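Local coordinates for possible substrate binding protein of ABC transporter system (Rhodopseudomonas palustris, PDB 3NND) that probably serves as the solute-binding component of an ABC transporter, capturing a small ligand, perhaps an amino acid, for uptake, at residues K8-Y13 with D74-A79; A314-M319 with M328-E333. All coordinates share one frame; numbering follows the deposited sequence.

Interaction 1 (K8-Y13 with D74-A79); sequences KIALIY and DGADIA
Ala10 N gives a nearly straight bond to Ile78 O (2.8 Å, 172° at the hydrogen), where residues 78-79 pair in parallel with strand 7-13. Two residues earlier the carbonyl of Lys8 takes two donors at once: Asp77 N, from the loop just before the strand, at 2.7 Å from Lys8 O, and a weak bond from Ile78 N. Weaker CA-H...O contacts fill in the ladder, with Ala79 CA lying 3.2 Å from Ala10 O.

Apolar side chains divide between the two faces of the sheet. On one, Ile9 and Ile78 lie side by side and point the same way; Ile78 sets CG1 anti to its N (chi1 -164°), which leaves its CG2 as the branch that meets Ile9 CG2, 3.9 Å away. Leu34 of helix 20-37 packs on Ile9 from that face. On the other, Ala10 CB meets Ala76 CB at 3.7 Å and Ala79 CB at 4.1 Å, close beneath helix 60-72.

Charge plays a looser part. The outer chain of Lys8 is modelled too tight against Gly75, the residue of positive phi that follows helix 60-72, and its position is doubtful; as placed, Lys8 NZ lies 4.1 Å from Asp77 OD2, beyond a salt bridge.

Strand 47-55 flanks 7-13 on its other edge, so the helical connection 60-72 leading to 78-80 steps over the first strand: a beta-alpha-beta crossover in the Rossmann-like lobe of a type I periplasmic binding protein.

Interaction 2 (A314-M319 with M328-E333); sequences AAMEGM and MVFRKE
Met319 O is approached by two groups of strand 326-331: Phe330 N donates a hydrogen bond to it over 3.1 Å, and Val329 CA adds a CA-H...O contact to the same Met319 O. A second backbone bond runs the other way, from Gly318 N to Phe330 O (2.8 Å), but is more bent, at 134°. Met316 to Met319 form a type II turn at the end of the helix, closed by Met319 N on Met316 O, with Gly318 at the position of positive phi.

Inside, the selenomethionine Met316 curls at its third torsion (chi3 47°) and brings CE to 3.4 Å from Phe330 CE2, reaching the ring obliquely. Outside, the aliphatic parts of Glu317 and Lys332 lie across one another, Glu317 CB being 3.7 Å from Lys332 CB. Their charged ends form only a long salt bridge (Glu317 OE1 to Lys332 NZ, 3.6 Å), while OE2 of Glu317 is hydrogen-bonded to His335.

Helix 285-304 packs behind Met316 and Met319, and Phe330 stacks on Phe321 of strand 320-323, placing this turn where helix 309-316 passes into the small antiparallel sheet completed by strand 336-347.

In the fold
Interaction 1 closes before interaction 2 opens along the chain, and their centres lie 20 Å apart; the nearest atoms come to about 5 Å without touching. Thr307, just ahead of helix 309-316, is only weakly hydrogen-bonded to Asp77 of interaction 1, while the C-terminal end of that helix leads into interaction 2. A second tie is Phe122, on edge strand 121-123 of the sheet holding interaction 1, whose ring meets Phe330 edge-to-face. Interaction 1 belongs to the sheet interior, whereas interaction 2 lies beside a subunit interface: Glu333 forms a salt bridge with Lys201 of the second subunit.

Interaction 1 (K8-Y13 with D74-A79)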
# COMPACT_ATOMS: atom_id res chain seq x y z
N LYS B 8 -32.26 -33.42 -11.58
CA LYS B 8 -32.96 -32.16 -11.37
C LYS B 8 -32.14 -31.11 -10.61
O LYS B 8 -31.78 -31.32 -9.45
CB LYS B 8 -34.29 -32.40 -10.66
CG LYS B 8 -35.26 -33.28 -11.45
CD LYS B 8 -36.36 -33.88 -10.57
CE LYS B 8 -35.85 -35.09 -9.77
NZ LYS B 8 -35.43 -36.26 -10.61
N ILE B 9 -31.85 -29.99 -11.26
CA ILE B 9 -31.11 -28.91 -10.62
C ILE B 9 -32.01 -27.70 -10.40
O ILE B 9 -32.58 -27.16 -11.35
CB ILE B 9 -29.92 -28.46 -11.48
CG1 ILE B 9 -29.04 -29.66 -11.86
CG2 ILE B 9 -29.14 -27.37 -10.76
CD1 ILE B 9 -27.96 -29.33 -12.85
N ALA B 10 -32.14 -27.27 -9.16
CA ALA B 10 -32.92 -26.07 -8.88
C ALA B 10 -32.02 -24.85 -8.87
O ALA B 10 -30.91 -24.89 -8.35
CB ALA B 10 -33.63 -26.19 -7.56
N LEU B 11 -32.51 -23.76 -9.45
CA LEU B 11 -31.81 -22.48 -9.38
C LEU B 11 -32.74 -21.46 -8.74
O LEU B 11 -33.76 -21.08 -9.32
CB LEU B 11 -31.40 -22.02 -10.78
CG LEU B 11 -30.79 -20.62 -10.87
CD1 LEU B 11 -29.42 -20.59 -10.20
CD2 LEU B 11 -30.69 -20.17 -12.30
N ILE B 12 -32.40 -21.03 -7.53
CA ILE B 12 -33.13 -19.98 -6.85
C ILE B 12 -32.45 -18.70 -7.25
O ILE B 12 -31.22 -18.62 -7.19
CB ILE B 12 -33.02 -20.11 -5.32
CG1 ILE B 12 -33.05 -21.58 -4.89
CG2 ILE B 12 -34.12 -19.34 -4.63
CD1 ILE B 12 -34.33 -22.28 -5.21
N TYR B 13 -33.21 -17.70 -7.68
CA TYR B 13 -32.62 -16.43 -8.12
C TYR B 13 -33.61 -15.28 -8.19
O TYR B 13 -34.80 -15.48 -8.43
CB TYR B 13 -31.91 -16.61 -9.46
CG TYR B 13 -32.80 -16.82 -10.69
CD1 TYR B 13 -32.36 -16.43 -11.94
CD2 TYR B 13 -34.06 -17.40 -10.59
CE1 TYR B 13 -33.13 -16.61 -13.07
CE2 TYR B 13 -34.85 -17.59 -11.72
CZ TYR B 13 -34.37 -17.19 -12.96
OH TYR B 13 -35.13 -17.37 -14.11
N ASP B 74 -40.77 -30.29 -6.67
CA ASP B 74 -40.20 -30.62 -7.97
C ASP B 74 -39.13 -31.70 -7.88
O ASP B 74 -38.66 -32.22 -8.90
CB ASP B 74 -39.65 -29.37 -8.64
CG ASP B 74 -40.66 -28.24 -8.69
OD1 ASP B 74 -41.51 -28.24 -9.62
OD2 ASP B 74 -40.60 -27.36 -7.80
N GLY B 75 -38.75 -32.05 -6.66
CA GLY B 75 -37.85 -33.16 -6.43
C GLY B 75 -36.46 -32.87 -6.94
O GLY B 75 -35.72 -33.79 -7.31
N ALA B 76 -36.09 -31.59 -6.97
CA ALA B 76 -34.74 -31.20 -7.35
C ALA B 76 -33.77 -32.01 -6.51
O ALA B 76 -34.04 -32.26 -5.34
CB ALA B 76 -34.52 -29.73 -7.15
N ASP B 77 -32.66 -32.43 -7.12
CA ASP B 77 -31.65 -33.21 -6.43
C ASP B 77 -30.61 -32.30 -5.78
O ASP B 77 -29.97 -32.66 -4.79
CB ASP B 77 -30.96 -34.18 -7.39
CG ASP B 77 -31.84 -35.36 -7.78
OD1 ASP B 77 -32.64 -35.85 -6.95
OD2 ASP B 77 -31.71 -35.81 -8.94
N ILE B 78 -30.45 -31.11 -6.35
CA ILE B 78 -29.44 -30.15 -5.90
C ILE B 78 -29.89 -28.75 -6.23
O ILE B 78 -30.68 -28.55 -7.15
CB ILE B 78 -28.10 -30.38 -6.59
CG1 ILE B 78 -26.99 -29.65 -5.84
CG2 ILE B 78 -28.18 -29.92 -8.03
CD1 ILE B 78 -25.68 -30.39 -5.86
N ALA B 79 -29.39 -27.78 -5.50
CA ALA B 79 -29.82 -26.41 -5.72
C ALA B 79 -28.67 -25.42 -5.82
O ALA B 79 -27.64 -25.58 -5.16
CB ALA B 79 -30.79 -25.97 -4.61

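Interaction 2 (A314-M319 with M328-E333)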
# COMPACT_ATOMS: atom_id res chain seq x y z
N ALA B 314 -19.54 -36.46 -0.61
CA ALA B 314 -18.28 -37.20 -0.57
C ALA B 314 -17.40 -36.87 -1.78
O ALA B 314 -16.19 -36.61 -1.65
CB ALA B 314 -18.55 -38.70 -0.50
N ALA B 315 -18.00 -36.90 -2.96
CA ALA B 315 -17.30 -36.57 -4.19
C ALA B 315 -16.71 -35.16 -4.13
O ALA B 315 -15.53 -34.96 -4.42
CB ALA B 315 -18.24 -36.70 -5.37
N MSE B 316 -17.55 -34.20 -3.73
CA MSE B 316 -17.22 -32.78 -3.77
C MSE B 316 -16.15 -32.34 -2.79
O MSE B 316 -15.31 -31.49 -3.11
CB MSE B 316 -18.49 -31.94 -3.56
CG MSE B 316 -19.60 -32.29 -4.53
SE MSE B 316 -21.15 -31.13 -4.43
CE MSE B 316 -20.20 -29.43 -4.44
N GLU B 317 -16.16 -32.89 -1.58
CA GLU B 317 -15.13 -32.55 -0.62
C GLU B 317 -13.76 -32.87 -1.22
O GLU B 317 -13.42 -34.03 -1.44
CB GLU B 317 -15.35 -33.29 0.71
CG GLU B 317 -16.50 -32.71 1.53
CD GLU B 317 -16.81 -33.51 2.79
OE1 GLU B 317 -16.24 -34.60 2.98
OE2 GLU B 317 -17.65 -33.04 3.59
N GLY B 318 -12.99 -31.83 -1.50
CA GLY B 318 -11.65 -32.00 -2.04
C GLY B 318 -11.63 -32.11 -3.56
O GLY B 318 -10.58 -32.29 -4.16
N MSE B 319 -12.80 -32.01 -4.17
CA MSE B 319 -12.93 -32.19 -5.60
C MSE B 319 -12.44 -30.97 -6.36
O MSE B 319 -12.78 -29.84 -6.03
CB MSE B 319 -14.39 -32.48 -5.96
CG MSE B 319 -14.80 -32.10 -7.37
SE MSE B 319 -16.67 -32.56 -7.73
CE MSE B 319 -16.53 -34.42 -7.24
N MSE B 328 -10.70 -24.98 -9.99
CA MSE B 328 -11.15 -24.74 -8.62
C MSE B 328 -11.06 -26.00 -7.78
O MSE B 328 -10.84 -27.09 -8.29
CB MSE B 328 -12.60 -24.23 -8.60
CG MSE B 328 -12.82 -22.91 -9.35
SE MSE B 328 -11.65 -21.45 -8.75
CE MSE B 328 -12.72 -20.74 -7.26
N VAL B 329 -11.22 -25.84 -6.47
CA VAL B 329 -11.27 -27.00 -5.59
C VAL B 329 -12.06 -26.70 -4.31
O VAL B 329 -11.84 -25.68 -3.67
CB VAL B 329 -9.85 -27.52 -5.26
CG1 VAL B 329 -9.02 -26.45 -4.57
CG2 VAL B 329 -9.94 -28.78 -4.41
N PHE B 330 -12.98 -27.59 -3.94
CA PHE B 330 -13.71 -27.40 -2.69
C PHE B 330 -12.89 -27.88 -1.51
O PHE B 330 -12.52 -29.05 -1.45
CB PHE B 330 -15.04 -28.16 -2.71
CG PHE B 330 -16.11 -27.49 -3.51
CD1 PHE B 330 -16.66 -26.30 -3.09
CD2 PHE B 330 -16.57 -28.06 -4.68
CE1 PHE B 330 -17.64 -25.68 -3.83
CE2 PHE B 330 -17.55 -27.45 -5.41
CZ PHE B 330 -18.09 -26.26 -4.98
N ARG B 331 -12.60 -26.98 -0.58
CA ARG B 331 -11.98 -27.39 0.67
C ARG B 331 -13.00 -28.14 1.54
O ARG B 331 -14.10 -27.66 1.76
CB ARG B 331 -11.44 -26.17 1.42
CG ARG B 331 -10.77 -26.49 2.73
CD ARG B 331 -9.90 -25.34 3.17
NE ARG B 331 -10.63 -24.07 3.14
CZ ARG B 331 -10.04 -22.87 3.14
NH1 ARG B 331 -8.72 -22.78 3.16
NH2 ARG B 331 -10.78 -21.77 3.12
N LYS B 332 -12.63 -29.32 2.01
CA LYS B 332 -13.57 -30.16 2.75
C LYS B 332 -14.01 -29.54 4.08
O LYS B 332 -15.19 -29.61 4.45
CB LYS B 332 -12.99 -31.55 2.97
CG LYS B 332 -13.64 -32.31 4.07
CD LYS B 332 -13.38 -33.79 3.94
CE LYS B 332 -14.01 -34.53 5.11
NZ LYS B 332 -13.65 -35.97 5.11
N GLU B 333 -13.06 -28.92 4.79
CA GLU B 333 -13.33 -28.37 6.12
C GLU B 333 -14.49 -27.38 6.11
O GLU B 333 -15.40 -27.45 6.94
CB GLU B 333 -12.07 -27.74 6.71
CG GLU B 333 -12.16 -27.33 8.18
CD GLU B 333 -12.45 -25.86 8.36
OE1 GLU B 333 -11.89 -25.05 7.59
OE2 GLU B 333 -13.23 -25.50 9.26